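Side-chain contacts in B-agarase (Agarivorans gilvus, PDB 5Z6P), which probably hydrolyses the beta-linkages of agarose, as a family 50 glycoside hydrolase: residues E440-Q445 with F450-I455; V502-D507 with K608-H613; H713-I718 with D728-N733; G429-G434 with Q756-K761. One frame throughout, in Å; residues are numbered along the deposited sequence.

All four contacts belong to the region that forms the (beta/alpha)8 barrel. Contact 1 and contact 2 reach neighbouring parallel strands, 449-453 and 501-506, bonded through Ala451 with Gly503 and Phe505. Contact 4 brings the final helix against the chain just before contact 1; Leu433 there bonds to Phe450. Contacts 1, 2 and 4 are buried, whereas contact 3 is only partly so, though it lies nearest the centre of the chain. Chemistry differs with place: contacts 2 and 4 join barrel wall to outer layer through methyl groups, while contact 1 (loop to strand) and contact 3 (strand end and loop) are bridged by water. His713 links contact 3 to contacts 1 and 4 through Phe450 and Cys432.

Contact 1: residues E440-Q445 with F450-I455; sequences EFYDNQ and FANGWI
Tyr442 meets strand 449-453 with its hydroxyl. Direct touches are few and loose: OH of Tyr442 stands 3.9 Å from Ala451 CA, and no direct hydrogen bond joins the segments. CG of Tyr442 is anti to the carbonyl carbon (chi1 -70°), which helps carry OH to the strand although its CB does not point there. The Tyr442 and Asn452 side chains cross at about a right angle, ring and amide planes 82° apart.

Three waters fill in the polar part. Tyr442 OH donates to water 3 at 2.7 Å, with the water O at the ring edge and in the ring plane; the same water accepts from Asn452 N at 3.2 Å. Water 1 can offer a proton to Tyr442 OH at 3.0 Å, Phe450 O at 2.6 Å or Asn452 OD1, but not to all three at once. Water 2 donates to Asn452 OD1 at 2.9 Å and only weakly to Tyr442 OH.

Within 440-445, a type I turn from Phe441 to Asn444 is tied by the amide: Asn444 ND2 donates to Phe441 O at 2.8 Å, lying almost in line with the carbonyl.

Beyond the segments, the Tyr442 ring stacks on Phe449 and touches Glu494 of helix 478-495, which probably helps hold it there. In this (beta/alpha)8 barrel, the loop leading into strand 449-453 thus sends one tyrosine hydroxyl to the strand's backbone, mostly through water.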
loop_
_atom_site.group_PDB
_atom_site.type_symbol
_atom_site.label_atom_id
_atom_site.label_comp_id
_atom_site.label_asym_id
_atom_site.label_seq_id
_atom_site.Cartn_x
_atom_site.Cartn_y
_atom_site.Cartn_z
ATOM N N GLU A 440 16.427 15.576 8.220
ATOM C CA GLU A 440 17.721 15.466 8.862
ATOM C C GLU A 440 18.721 14.659 8.031
ATOM O O GLU A 440 19.921 14.787 8.227
ATOM C CB GLU A 440 17.585 14.834 10.245
ATOM C CG GLU A 440 17.072 15.774 11.329
ATOM C CD GLU A 440 15.557 15.819 11.411
ATOM O OE1 GLU A 440 14.880 15.161 10.604
ATOM O OE2 GLU A 440 15.046 16.527 12.287
ATOM N N PHE A 441 18.233 13.818 7.124
ATOM C CA PHE A 441 19.112 12.984 6.303
ATOM C C PHE A 441 19.574 13.707 5.045
ATOM O O PHE A 441 20.477 13.242 4.350
ATOM C CB PHE A 441 18.419 11.678 5.884
ATOM C CG PHE A 441 18.343 10.639 6.960
ATOM C CD1 PHE A 441 19.383 9.740 7.149
ATOM C CD2 PHE A 441 17.224 10.535 7.766
ATOM C CE1 PHE A 441 19.319 8.760 8.120
ATOM C CE2 PHE A 441 17.154 9.551 8.748
ATOM C CZ PHE A 441 18.212 8.669 8.914
ATOM N N TYR A 442 18.949 14.846 4.753
ATOM C CA TYR A 442 19.107 15.480 3.453
ATOM C C TYR A 442 20.500 16.090 3.224
ATOM O O TYR A 442 20.880 16.318 2.090
ATOM C CB TYR A 442 18.040 16.557 3.244
ATOM C CG TYR A 442 16.609 16.060 3.051
ATOM C CD1 TYR A 442 16.300 14.701 3.022
ATOM C CD2 TYR A 442 15.565 16.970 2.903
ATOM C CE1 TYR A 442 15.009 14.275 2.864
ATOM C CE2 TYR A 442 14.273 16.556 2.736
ATOM C CZ TYR A 442 13.991 15.214 2.711
ATOM O OH TYR A 442 12.691 14.829 2.540
ATOM N N ASP A 443 21.262 16.360 4.278
ATOM C CA ASP A 443 22.634 16.839 4.062
ATOM C C ASP A 443 23.690 15.753 4.302
ATOM O O ASP A 443 24.828 16.061 4.657
ATOM C CB ASP A 443 22.936 18.071 4.940
ATOM C CG ASP A 443 22.898 17.775 6.434
ATOM O OD1 ASP A 443 22.887 16.596 6.844
ATOM O OD2 ASP A 443 22.892 18.744 7.217
ATOM N N ASN A 444 23.327 14.495 4.093
ATOM C CA ASN A 444 24.187 13.396 4.526
ATOM C C ASN A 444 25.397 13.208 3.617
ATOM O O ASN A 444 26.447 12.746 4.072
ATOM C CB ASN A 444 23.390 12.097 4.631
ATOM C CG ASN A 444 23.171 11.421 3.290
ATOM O OD1 ASN A 444 24.061 10.742 2.772
ATOM N ND2 ASN A 444 21.971 11.580 2.728
ATOM N N GLN A 445 25.238 13.562 2.343
ATOM C CA GLN A 445 26.320 13.520 1.357
ATOM C C GLN A 445 27.043 12.168 1.254
ATOM O O GLN A 445 28.241 12.113 1.042
ATOM C CB GLN A 445 27.331 14.634 1.657
ATOM C CG GLN A 445 26.652 15.979 1.944
ATOM C CD GLN A 445 27.444 17.173 1.462
ATOM O OE1 GLN A 445 28.640 17.273 1.695
ATOM N NE2 GLN A 445 26.768 18.090 0.776
ATOM N N PHE A 450 15.123 10.915 -1.951
ATOM C CA PHE A 450 13.967 11.472 -2.629
ATOM C C PHE A 450 13.237 12.420 -1.663
ATOM O O PHE A 450 13.090 12.114 -0.496
ATOM C CB PHE A 450 13.046 10.359 -3.120
ATOM C CG PHE A 450 13.570 9.614 -4.335
ATOM C CD1 PHE A 450 14.660 8.754 -4.247
ATOM C CD2 PHE A 450 12.958 9.772 -5.566
ATOM C CE1 PHE A 450 15.123 8.082 -5.378
ATOM C CE2 PHE A 450 13.417 9.097 -6.702
ATOM C CZ PHE A 450 14.496 8.251 -6.608
ATOM N N ALA A 451 12.816 13.582 -2.152
ATOM C CA ALA A 451 12.108 14.565 -1.328
ATOM C C ALA A 451 10.599 14.480 -1.584
ATOM O O ALA A 451 10.170 13.938 -2.601
ATOM C CB ALA A 451 12.611 15.976 -1.614
ATOM N N ASN A 452 9.810 15.005 -0.655
ATOM C CA ASN A 452 8.358 14.961 -0.756
ATOM C C ASN A 452 7.715 16.205 -0.155
ATOM O O ASN A 452 8.258 16.809 0.768
ATOM C CB ASN A 452 7.811 13.740 -0.048
ATOM C CG ASN A 452 7.806 13.908 1.458
ATOM O OD1 ASN A 452 8.811 13.657 2.121
ATOM N ND2 ASN A 452 6.689 14.371 1.999
ATOM N N GLY A 453 6.549 16.558 -0.675
ATOM C CA GLY A 453 5.744 17.605 -0.103
ATOM C C GLY A 453 4.285 17.263 -0.292
ATOM O O GLY A 453 3.935 16.511 -1.191
ATOM N N TRP A 454 3.444 17.812 0.572
ATOM C CA TRP A 454 1.986 17.715 0.464
ATOM C C TRP A 454 1.402 19.081 0.176
ATOM O O TRP A 454 1.782 20.045 0.825
ATOM C CB TRP A 454 1.351 17.217 1.758
ATOM C CG TRP A 454 1.843 15.908 2.280
ATOM C CD1 TRP A 454 2.825 15.709 3.204
ATOM C CD2 TRP A 454 1.339 14.623 1.935
ATOM N NE1 TRP A 454 2.971 14.359 3.455
ATOM C CE2 TRP A 454 2.072 13.673 2.682
ATOM C CE3 TRP A 454 0.329 14.178 1.083
ATOM C CZ2 TRP A 454 1.831 12.307 2.585
ATOM C CZ3 TRP A 454 0.096 12.814 0.985
ATOM C CH2 TRP A 454 0.845 11.898 1.733
ATOM N N ILE A 455 0.440 19.167 -0.725
ATOM C CA ILE A 455 -0.237 20.437 -0.934
ATOM C C ILE A 455 -1.562 20.453 -0.182
ATOM O O ILE A 455 -2.476 19.732 -0.521
ATOM C CB ILE A 455 -0.479 20.732 -2.434
ATOM C CG1 ILE A 455 0.850 20.658 -3.203
ATOM C CG2 ILE A 455 -1.118 22.114 -2.590
ATOM C CD1 ILE A 455 0.694 20.848 -4.692
HETATM O O HOH W 1 11.592 12.197 1.590
HETATM O O HOH W 2 10.143 13.862 4.634
HETATM O O HOH W 3 11.078 16.770 1.713
#

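Contact 2: residues V502-D507 with K608-H613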
loop_
_atom_site.group_PDB
_atom_site.type_symbol
_atom_site.label_atom_id
_atom_site.label_comp_id
_atom_site.label_asym_id
_atom_site.label_seq_id
_atom_site.Cartn_x
_atom_site.Cartn_y
_atom_site.Cartn_z
ATOM N N VAL A 502 17.391 13.213 -5.587
ATOM C CA VAL A 502 17.110 12.620 -6.886
ATOM C C VAL A 502 15.894 13.262 -7.540
ATOM O O VAL A 502 15.899 13.549 -8.736
ATOM C CB VAL A 502 16.869 11.101 -6.789
ATOM C CG1 VAL A 502 16.530 10.562 -8.151
ATOM C CG2 VAL A 502 18.115 10.399 -6.239
ATOM N N GLY A 503 14.858 13.485 -6.735
ATOM C CA GLY A 503 13.631 14.068 -7.230
ATOM C C GLY A 503 12.622 14.307 -6.125
ATOM O O GLY A 503 12.827 13.915 -4.988
ATOM N N ILE A 504 11.515 14.949 -6.490
ATOM C CA ILE A 504 10.505 15.374 -5.539
ATOM C C ILE A 504 9.144 14.780 -5.865
ATOM O O ILE A 504 8.622 14.991 -6.955
ATOM C CB ILE A 504 10.382 16.906 -5.523
ATOM C CG1 ILE A 504 11.768 17.545 -5.329
ATOM C CG2 ILE A 504 9.370 17.348 -4.455
ATOM C CD1 ILE A 504 11.881 18.922 -5.906
ATOM N N PHE A 505 8.588 14.013 -4.934
ATOM C CA PHE A 505 7.213 13.550 -5.058
ATOM C C PHE A 505 6.315 14.632 -4.490
ATOM O O PHE A 505 6.622 15.196 -3.449
ATOM C CB PHE A 505 6.940 12.245 -4.284
ATOM C CG PHE A 505 7.724 11.058 -4.748
ATOM C CD1 PHE A 505 7.343 10.356 -5.874
ATOM C CD2 PHE A 505 8.799 10.601 -4.015
ATOM C CE1 PHE A 505 8.053 9.238 -6.284
ATOM C CE2 PHE A 505 9.513 9.485 -4.432
ATOM C CZ PHE A 505 9.140 8.819 -5.569
ATOM N N ILE A 506 5.207 14.910 -5.155
ATOM C CA ILE A 506 4.204 15.796 -4.584
ATOM C C ILE A 506 2.897 15.054 -4.436
ATOM O O ILE A 506 2.400 14.480 -5.385
ATOM C CB ILE A 506 3.969 17.071 -5.429
ATOM C CG1 ILE A 506 5.229 17.925 -5.489
ATOM C CG2 ILE A 506 2.813 17.881 -4.837
ATOM C CD1 ILE A 506 5.654 18.500 -4.153
ATOM N N ASP A 507 2.364 15.059 -3.212
ATOM C CA ASP A 507 1.119 14.383 -2.888
ATOM C C ASP A 507 1.274 12.876 -3.046
ATOM O O ASP A 507 2.356 12.396 -3.355
ATOM C CB ASP A 507 -0.032 14.924 -3.756
ATOM C CG ASP A 507 -0.407 16.362 -3.392
ATOM O OD1 ASP A 507 -0.358 16.695 -2.203
ATOM O OD2 ASP A 507 -0.727 17.152 -4.294
ATOM N N LYS A 608 9.781 26.935 -10.753
ATOM C CA LYS A 608 10.104 28.336 -10.450
ATOM C C LYS A 608 11.164 28.426 -9.372
ATOM O O LYS A 608 11.965 29.352 -9.360
ATOM C CB LYS A 608 8.873 29.136 -9.982
ATOM C CG LYS A 608 7.831 29.507 -11.067
ATOM C CD LYS A 608 6.618 30.200 -10.426
ATOM C CE LYS A 608 5.416 30.242 -11.354
ATOM N NZ LYS A 608 4.323 31.089 -10.807
ATOM N N GLN A 609 11.149 27.470 -8.448
ATOM C CA GLN A 609 12.059 27.509 -7.307
ATOM C C GLN A 609 13.141 26.430 -7.385
ATOM O O GLN A 609 14.230 26.595 -6.836
ATOM C CB GLN A 609 11.278 27.363 -6.005
ATOM C CG GLN A 609 10.147 28.376 -5.837
ATOM C CD GLN A 609 9.555 28.324 -4.450
ATOM O OE1 GLN A 609 10.281 28.359 -3.452
ATOM N NE2 GLN A 609 8.230 28.228 -4.375
ATOM N N LEU A 610 12.840 25.339 -8.076
ATOM C CA LEU A 610 13.771 24.217 -8.161
ATOM C C LEU A 610 13.872 23.691 -9.587
ATOM O O LEU A 610 13.533 22.545 -9.850
ATOM C CB LEU A 610 13.339 23.089 -7.209
ATOM C CG LEU A 610 13.409 23.417 -5.722
ATOM C CD1 LEU A 610 12.682 22.369 -4.868
ATOM C CD2 LEU A 610 14.864 23.538 -5.297
ATOM N N PRO A 611 14.356 24.536 -10.507
ATOM C CA PRO A 611 14.264 24.246 -11.935
ATOM C C PRO A 611 15.109 23.055 -12.377
ATOM O O PRO A 611 14.911 22.574 -13.479
ATOM C CB PRO A 611 14.768 25.544 -12.589
ATOM C CG PRO A 611 15.678 26.134 -11.594
ATOM C CD PRO A 611 15.121 25.766 -10.243
ATOM N N ASN A 612 16.009 22.588 -11.525
ATOM C CA ASN A 612 16.974 21.550 -11.892
ATOM C C ASN A 612 16.611 20.156 -11.381
ATOM O O ASN A 612 17.296 19.182 -11.672
ATOM C CB ASN A 612 18.356 21.923 -11.360
ATOM C CG ASN A 612 18.889 23.191 -11.970
ATOM O OD1 ASN A 612 18.929 23.326 -13.182
ATOM N ND2 ASN A 612 19.283 24.133 -11.131
ATOM N N HIS A 613 15.557 20.073 -10.580
ATOM C CA HIS A 613 15.242 18.826 -9.901
ATOM C C HIS A 613 14.032 18.146 -10.518
ATOM O O HIS A 613 13.061 18.800 -10.892
ATOM C CB HIS A 613 14.998 19.066 -8.416
ATOM C CG HIS A 613 16.239 19.330 -7.626
ATOM N ND1 HIS A 613 16.814 20.575 -7.540
ATOM C CD2 HIS A 613 17.007 18.506 -6.871
ATOM C CE1 HIS A 613 17.886 20.511 -6.770
ATOM N NE2 HIS A 613 18.024 19.267 -6.348
#
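Ile504 CD1 is the point at which strand 501-506 touches the turn after helix 581-609: it lies 3.7 Å from Leu610 CD1 and 4.0 Å from His613 CB. With CG1 set anti to the carbonyl carbon (chi1 -52°) and CD1 extended beyond it, the isoleucine sets its last methyl in the corner formed by the two side chains, crossing that of Leu610 at about a right angle. This is the close-packed side, and all three residues are buried; Leu606 of the helix and Ala451 of the next strand add to the cover of Ile504. Strand 501-506 is a parallel strand of the (beta/alpha)8 barrel; Ile504 faces the outer helical layer, whereas the next residue, Phe505, meets Arg619 in a cation-pi contact. Leu610 to His613 form a type I turn, His613 N bonding to Leu610 O at 3.3 Å, which brings the chain back to strand 614-615, the neighbour of Ile504 by backbone bonds. The methyl meets CB of His613 rather than the ring, whose NE2 bonds to Thr498 O and which meets Tyr280 edge-to-face. On the looser outer side Pro611, at the middle of the turn, is exposed to solvent.

Contact 3: residues H713-I718 with D728-N733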
loop_
_atom_site.group_PDB
_atom_site.type_symbol
_atom_site.label_atom_id
_atom_site.label_comp_id
_atom_site.label_asym_id
_atom_site.label_seq_id
_atom_site.Cartn_x
_atom_site.Cartn_y
_atom_site.Cartn_z
ATOM N N HIS A 713 10.853 1.566 -4.906
ATOM C CA HIS A 713 11.024 1.847 -3.491
ATOM C C HIS A 713 10.110 0.955 -2.655
ATOM O O HIS A 713 8.938 0.789 -2.968
ATOM C CB HIS A 713 10.751 3.315 -3.184
ATOM C CG HIS A 713 11.677 4.263 -3.872
ATOM N ND1 HIS A 713 11.357 5.584 -4.101
ATOM C CD2 HIS A 713 12.913 4.080 -4.398
ATOM C CE1 HIS A 713 12.359 6.177 -4.716
ATOM N NE2 HIS A 713 13.315 5.292 -4.910
ATOM N N TYR A 714 10.675 0.405 -1.583
ATOM C CA TYR A 714 10.019 -0.576 -0.749
ATOM C C TYR A 714 9.406 0.070 0.502
ATOM O O TYR A 714 10.057 0.820 1.225
ATOM C CB TYR A 714 11.013 -1.688 -0.356
ATOM C CG TYR A 714 10.419 -2.771 0.522
ATOM C CD1 TYR A 714 10.267 -2.578 1.895
ATOM C CD2 TYR A 714 9.991 -3.968 -0.010
ATOM C CE1 TYR A 714 9.716 -3.541 2.693
ATOM C CE2 TYR A 714 9.434 -4.946 0.787
ATOM C CZ TYR A 714 9.309 -4.725 2.144
ATOM O OH TYR A 714 8.742 -5.668 2.947
ATOM N N PHE A 715 8.142 -0.244 0.748
ATOM C CA PHE A 715 7.434 0.306 1.905
ATOM C C PHE A 715 7.341 -0.814 2.943
ATOM O O PHE A 715 6.498 -1.681 2.812
ATOM C CB PHE A 715 6.043 0.818 1.494
ATOM C CG PHE A 715 5.367 1.698 2.524
ATOM C CD1 PHE A 715 4.841 1.157 3.682
ATOM C CD2 PHE A 715 5.230 3.056 2.316
ATOM C CE1 PHE A 715 4.203 1.957 4.629
ATOM C CE2 PHE A 715 4.590 3.862 3.259
ATOM C CZ PHE A 715 4.071 3.301 4.413
ATOM N N GLN A 716 8.155 -0.788 3.996
ATOM C CA GLN A 716 8.879 0.367 4.498
ATOM C C GLN A 716 10.116 -0.117 5.281
ATOM O O GLN A 716 10.310 -1.312 5.450
ATOM C CB GLN A 716 7.969 1.209 5.412
ATOM C CG GLN A 716 7.406 0.367 6.556
ATOM C CD GLN A 716 6.493 1.122 7.520
ATOM O OE1 GLN A 716 6.339 2.329 7.424
ATOM N NE2 GLN A 716 5.892 0.391 8.463
ATOM N N TYR A 717 10.937 0.822 5.746
ATOM C CA TYR A 717 12.159 0.530 6.506
ATOM C C TYR A 717 11.864 -0.360 7.726
ATOM O O TYR A 717 12.432 -1.434 7.877
ATOM C CB TYR A 717 12.795 1.833 6.958
ATOM C CG TYR A 717 14.144 1.764 7.644
ATOM C CD1 TYR A 717 14.992 0.675 7.480
ATOM C CD2 TYR A 717 14.575 2.818 8.441
ATOM C CE1 TYR A 717 16.222 0.631 8.085
ATOM C CE2 TYR A 717 15.805 2.786 9.062
ATOM C CZ TYR A 717 16.635 1.681 8.874
ATOM O OH TYR A 717 17.872 1.628 9.477
ATOM N N ILE A 718 10.939 0.106 8.555
ATOM C CA ILE A 718 10.655 -0.468 9.878
ATOM C C ILE A 718 9.336 -1.237 9.895
ATOM O O ILE A 718 8.351 -0.767 9.341
ATOM C CB ILE A 718 10.611 0.657 10.947
ATOM C CG1 ILE A 718 11.911 1.475 10.916
ATOM C CG2 ILE A 718 10.320 0.110 12.339
ATOM C CD1 ILE A 718 11.760 2.865 11.471
ATOM N N ASP A 728 -3.662 5.082 11.922
ATOM C CA ASP A 728 -4.612 4.300 11.110
ATOM C C ASP A 728 -4.714 2.800 11.443
ATOM O O ASP A 728 -5.537 2.088 10.878
ATOM C CB ASP A 728 -4.256 4.453 9.633
ATOM C CG ASP A 728 -2.817 4.072 9.340
ATOM O OD1 ASP A 728 -2.241 3.265 10.099
ATOM O OD2 ASP A 728 -2.255 4.579 8.354
ATOM N N GLY A 729 -3.866 2.328 12.342
ATOM C CA GLY A 729 -3.925 0.944 12.778
ATOM C C GLY A 729 -3.133 -0.033 11.926
ATOM O O GLY A 729 -3.221 -1.243 12.136
ATOM N N GLU A 730 -2.377 0.489 10.966
ATOM C CA GLU A 730 -1.504 -0.327 10.114
ATOM C C GLU A 730 -0.565 -1.226 10.945
ATOM O O GLU A 730 0.221 -0.736 11.747
ATOM C CB GLU A 730 -0.700 0.579 9.193
ATOM C CG GLU A 730 0.376 -0.113 8.370
ATOM C CD GLU A 730 1.607 0.763 8.236
ATOM O OE1 GLU A 730 1.597 1.723 7.430
ATOM O OE2 GLU A 730 2.576 0.516 8.977
ATOM N N ASN A 731 -0.660 -2.535 10.750
ATOM C CA ASN A 731 -0.048 -3.485 11.686
ATOM C C ASN A 731 0.603 -4.683 11.011
ATOM O O ASN A 731 0.465 -5.820 11.469
ATOM C CB ASN A 731 -1.109 -3.969 12.693
ATOM C CG ASN A 731 -2.296 -4.630 12.021
ATOM O OD1 ASN A 731 -2.496 -4.488 10.817
ATOM N ND2 ASN A 731 -3.084 -5.363 12.792
ATOM N N TYR A 732 1.336 -4.410 9.934
ATOM C CA TYR A 732 1.842 -5.438 9.046
ATOM C C TYR A 732 3.287 -5.776 9.321
ATOM O O TYR A 732 4.089 -4.899 9.611
ATOM C CB TYR A 732 1.747 -4.995 7.572
ATOM C CG TYR A 732 0.436 -4.411 7.116
ATOM C CD1 TYR A 732 -0.758 -4.758 7.732
ATOM C CD2 TYR A 732 0.392 -3.523 6.050
ATOM C CE1 TYR A 732 -1.954 -4.231 7.304
ATOM C CE2 TYR A 732 -0.806 -2.989 5.603
ATOM C CZ TYR A 732 -1.976 -3.354 6.238
ATOM O OH TYR A 732 -3.177 -2.848 5.834
ATOM N N ASN A 733 3.628 -7.048 9.160
ATOM C CA ASN A 733 5.028 -7.443 9.132
ATOM C C ASN A 733 5.663 -7.080 7.795
ATOM O O ASN A 733 5.857 -7.942 6.971
ATOM C CB ASN A 733 5.166 -8.960 9.412
ATOM C CG ASN A 733 6.562 -9.491 9.138
ATOM O OD1 ASN A 733 6.721 -10.553 8.547
ATOM N ND2 ASN A 733 7.575 -8.737 9.537
HETATM O O HOH W 4 3.850 3.482 8.033
HETATM O O HOH W 5 4.338 1.793 10.862
#
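Phe715 turns a ring edge to Glu730: its CE1 lies 3.8 Å from OE1 of Glu730, near the ring plane, and the carboxylate is twisted 84° from the ring. Glu730 CG also rests over one face of the Tyr732 ring, displaced toward the rim. The Tyr714 ring has Gln716 O at its edge, in plane.

The side chains of Gln716 and Glu730 run alongside each other in antiparallel sense, amide and carboxylate planes 76° apart, with NE2 of Gln716 3.4 Å from OE2 of Glu730. Two waters join them. Water 4 lies 2.8 Å from Gln716 OE1 and 2.9 Å from Glu730 OE1, water 5 3.2 Å from Gln716 NE2, whose hydrogen it accepts, and 2.9 Å from Glu730 OE2.

The first segment begins at the end of the last strand of the (beta/alpha)8 barrel, 709-714, and continues into the loop; the peptide between Phe715 and Gln716 is cis, and a non-proline cis peptide at this place is known from many glycosidases of clan GH-A. Glu730 comes from the loop leading to helix 745-762.

Glu730 CG is anti to the backbone N (chi1 173°), and the chain bends beyond it; OE2 is bonded to Ser720 OG. Two residues earlier, Asp728 OD1 accepts from Glu730 N at 2.9 Å, an Asx turn, and its other oxygen pairs with Arg725.

Contact 4: residues G429-G434 with Q756-K761; sequences GFTCLG and QSMYPK
Thr431 CG2 meets Met758 CE and Tyr759 OH on the last helix of the (beta/alpha)8 barrel, 745-762, where that helix packs on the outside of the wall. The segment 429-434 runs between strands 299-305 and 449-453, bonding to Leu305 through Gly434 and to Phe450 through Leu433, a place consistent with the second wall position of the barrel.

No hydrogen bond crosses. Thr431 CG2 and Met758 CE meet methyl to methyl, tip to tip, at 4.0 Å, and the same methyl lies 3.7 Å from the hydroxyl OH of Tyr759, the two partners roughly a right angle apart. Met758 gets there because its CG sits between the backbone N and the carbonyl carbon (chi1 61°) and the chain beyond is extended.

Polar bonds lie outside the two segments: Thr431 OG1 bonds to Phe301 O and Thr303 N, and Tyr759 OH to Gly267 O and Phe301 N; both side chains are thereby held to strand 299-305.

Gly429, the first residue past helix 413-428, has positive phi, and its O reaches Arg263 NH2 and lies 4.4 Å from Met758 CE. That methyl sits over one face of the Tyr759 ring, 4.2 Å above the plane and displaced toward the rim.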
loop_
_atom_site.group_PDB
_atom_site.type_symbol
_atom_site.label_atom_id
_atom_site.label_comp_id
_atom_site.label_asym_id
_atom_site.label_seq_id
_atom_site.Cartn_x
_atom_site.Cartn_y
_atom_site.Cartn_z
ATOM N N GLY A 429 23.445 -2.143 -0.495
ATOM C CA GLY A 429 23.490 -1.841 -1.914
ATOM C C GLY A 429 22.459 -0.854 -2.446
ATOM O O GLY A 429 22.456 -0.550 -3.636
ATOM N N PHE A 430 21.579 -0.349 -1.579
ATOM C CA PHE A 430 20.540 0.557 -2.051
ATOM C C PHE A 430 21.186 1.823 -2.544
ATOM O O PHE A 430 22.175 2.260 -1.979
ATOM C CB PHE A 430 19.523 0.877 -0.955
ATOM C CG PHE A 430 18.567 -0.234 -0.681
ATOM C CD1 PHE A 430 17.725 -0.706 -1.678
ATOM C CD2 PHE A 430 18.510 -0.820 0.578
ATOM C CE1 PHE A 430 16.842 -1.726 -1.418
ATOM C CE2 PHE A 430 17.624 -1.842 0.839
ATOM C CZ PHE A 430 16.798 -2.304 -0.159
ATOM N N THR A 431 20.639 2.393 -3.614
ATOM C CA THR A 431 21.207 3.592 -4.210
ATOM C C THR A 431 20.532 4.877 -3.755
ATOM O O THR A 431 20.887 5.970 -4.222
ATOM C CB THR A 431 21.132 3.530 -5.752
ATOM O OG1 THR A 431 19.816 3.138 -6.152
ATOM C CG2 THR A 431 22.158 2.514 -6.289
ATOM N N CYS A 432 19.554 4.747 -2.863
ATOM C CA CYS A 432 18.890 5.918 -2.307
ATOM C C CYS A 432 18.179 5.650 -1.005
ATOM O O CYS A 432 17.988 4.513 -0.602
ATOM C CB CYS A 432 17.853 6.489 -3.285
ATOM S SG CYS A 432 16.337 5.507 -3.372
ATOM N N LEU A 433 17.783 6.754 -0.385
ATOM C CA LEU A 433 16.774 6.807 0.644
ATOM C C LEU A 433 15.475 7.201 -0.057
ATOM O O LEU A 433 15.465 8.152 -0.846
ATOM C CB LEU A 433 17.148 7.830 1.722
ATOM C CG LEU A 433 18.554 7.703 2.335
ATOM C CD1 LEU A 433 18.852 8.854 3.290
ATOM C CD2 LEU A 433 18.686 6.385 3.040
ATOM N N GLY A 434 14.396 6.474 0.227
ATOM C CA GLY A 434 13.144 6.625 -0.479
ATOM C C GLY A 434 12.246 7.748 0.004
ATOM O O GLY A 434 12.711 8.708 0.593
ATOM N N GLN A 756 23.351 -5.940 -6.296
ATOM C CA GLN A 756 24.645 -6.267 -6.883
ATOM C C GLN A 756 24.487 -6.728 -8.326
ATOM O O GLN A 756 25.411 -6.607 -9.121
ATOM C CB GLN A 756 25.375 -7.342 -6.065
ATOM C CG GLN A 756 24.886 -8.760 -6.317
ATOM C CD GLN A 756 25.798 -9.831 -5.731
ATOM O OE1 GLN A 756 26.985 -9.595 -5.521
ATOM N NE2 GLN A 756 25.242 -11.018 -5.474
ATOM N N SER A 757 23.314 -7.238 -8.678
ATOM C CA SER A 757 23.088 -7.712 -10.036
ATOM C C SER A 757 22.406 -6.700 -10.980
ATOM O O SER A 757 22.619 -6.751 -12.179
ATOM C CB SER A 757 22.277 -9.005 -9.992
ATOM O OG SER A 757 20.891 -8.749 -9.925
ATOM N N MET A 758 21.583 -5.801 -10.443
ATOM C CA MET A 758 20.714 -4.959 -11.277
ATOM C C MET A 758 21.437 -4.131 -12.344
ATOM O O MET A 758 20.980 -4.058 -13.476
ATOM C CB MET A 758 19.877 -4.000 -10.406
ATOM C CG MET A 758 20.694 -3.019 -9.575
ATOM S SD MET A 758 19.693 -2.073 -8.408
ATOM C CE MET A 758 20.915 -0.943 -7.781
ATOM N N TYR A 759 22.546 -3.502 -11.981
ATOM C CA TYR A 759 23.236 -2.637 -12.910
ATOM C C TYR A 759 23.807 -3.409 -14.109
ATOM O O TYR A 759 23.562 -3.020 -15.247
ATOM C CB TYR A 759 24.335 -1.847 -12.188
ATOM C CG TYR A 759 23.871 -0.534 -11.590
ATOM C CD1 TYR A 759 22.965 0.275 -12.260
ATOM C CD2 TYR A 759 24.343 -0.108 -10.355
ATOM C CE1 TYR A 759 22.548 1.497 -11.706
ATOM C CE2 TYR A 759 23.936 1.097 -9.805
ATOM C CZ TYR A 759 23.042 1.896 -10.485
ATOM O OH TYR A 759 22.630 3.084 -9.920
ATOM N N PRO A 760 24.563 -4.498 -13.866
ATOM C CA PRO A 760 25.000 -5.225 -15.061
ATOM C C PRO A 760 23.848 -5.846 -15.844
ATOM O O PRO A 760 23.934 -5.906 -17.064
ATOM C CB PRO A 760 25.944 -6.306 -14.504
ATOM C CG PRO A 760 25.784 -6.291 -13.033
ATOM C CD PRO A 760 25.309 -4.926 -12.669
ATOM N N LYS A 761 22.779 -6.271 -15.180
ATOM C CA LYS A 761 21.643 -6.822 -15.919
ATOM C C LYS A 761 20.946 -5.749 -16.749
ATOM O O LYS A 761 20.606 -5.972 -17.911
ATOM C CB LYS A 761 20.630 -7.467 -14.989
ATOM C CG LYS A 761 19.579 -8.249 -15.742
ATOM C CD LYS A 761 18.279 -8.368 -14.975
ATOM C CE LYS A 761 18.507 -8.787 -13.539
ATOM N NZ LYS A 761 19.108 -10.133 -13.405
#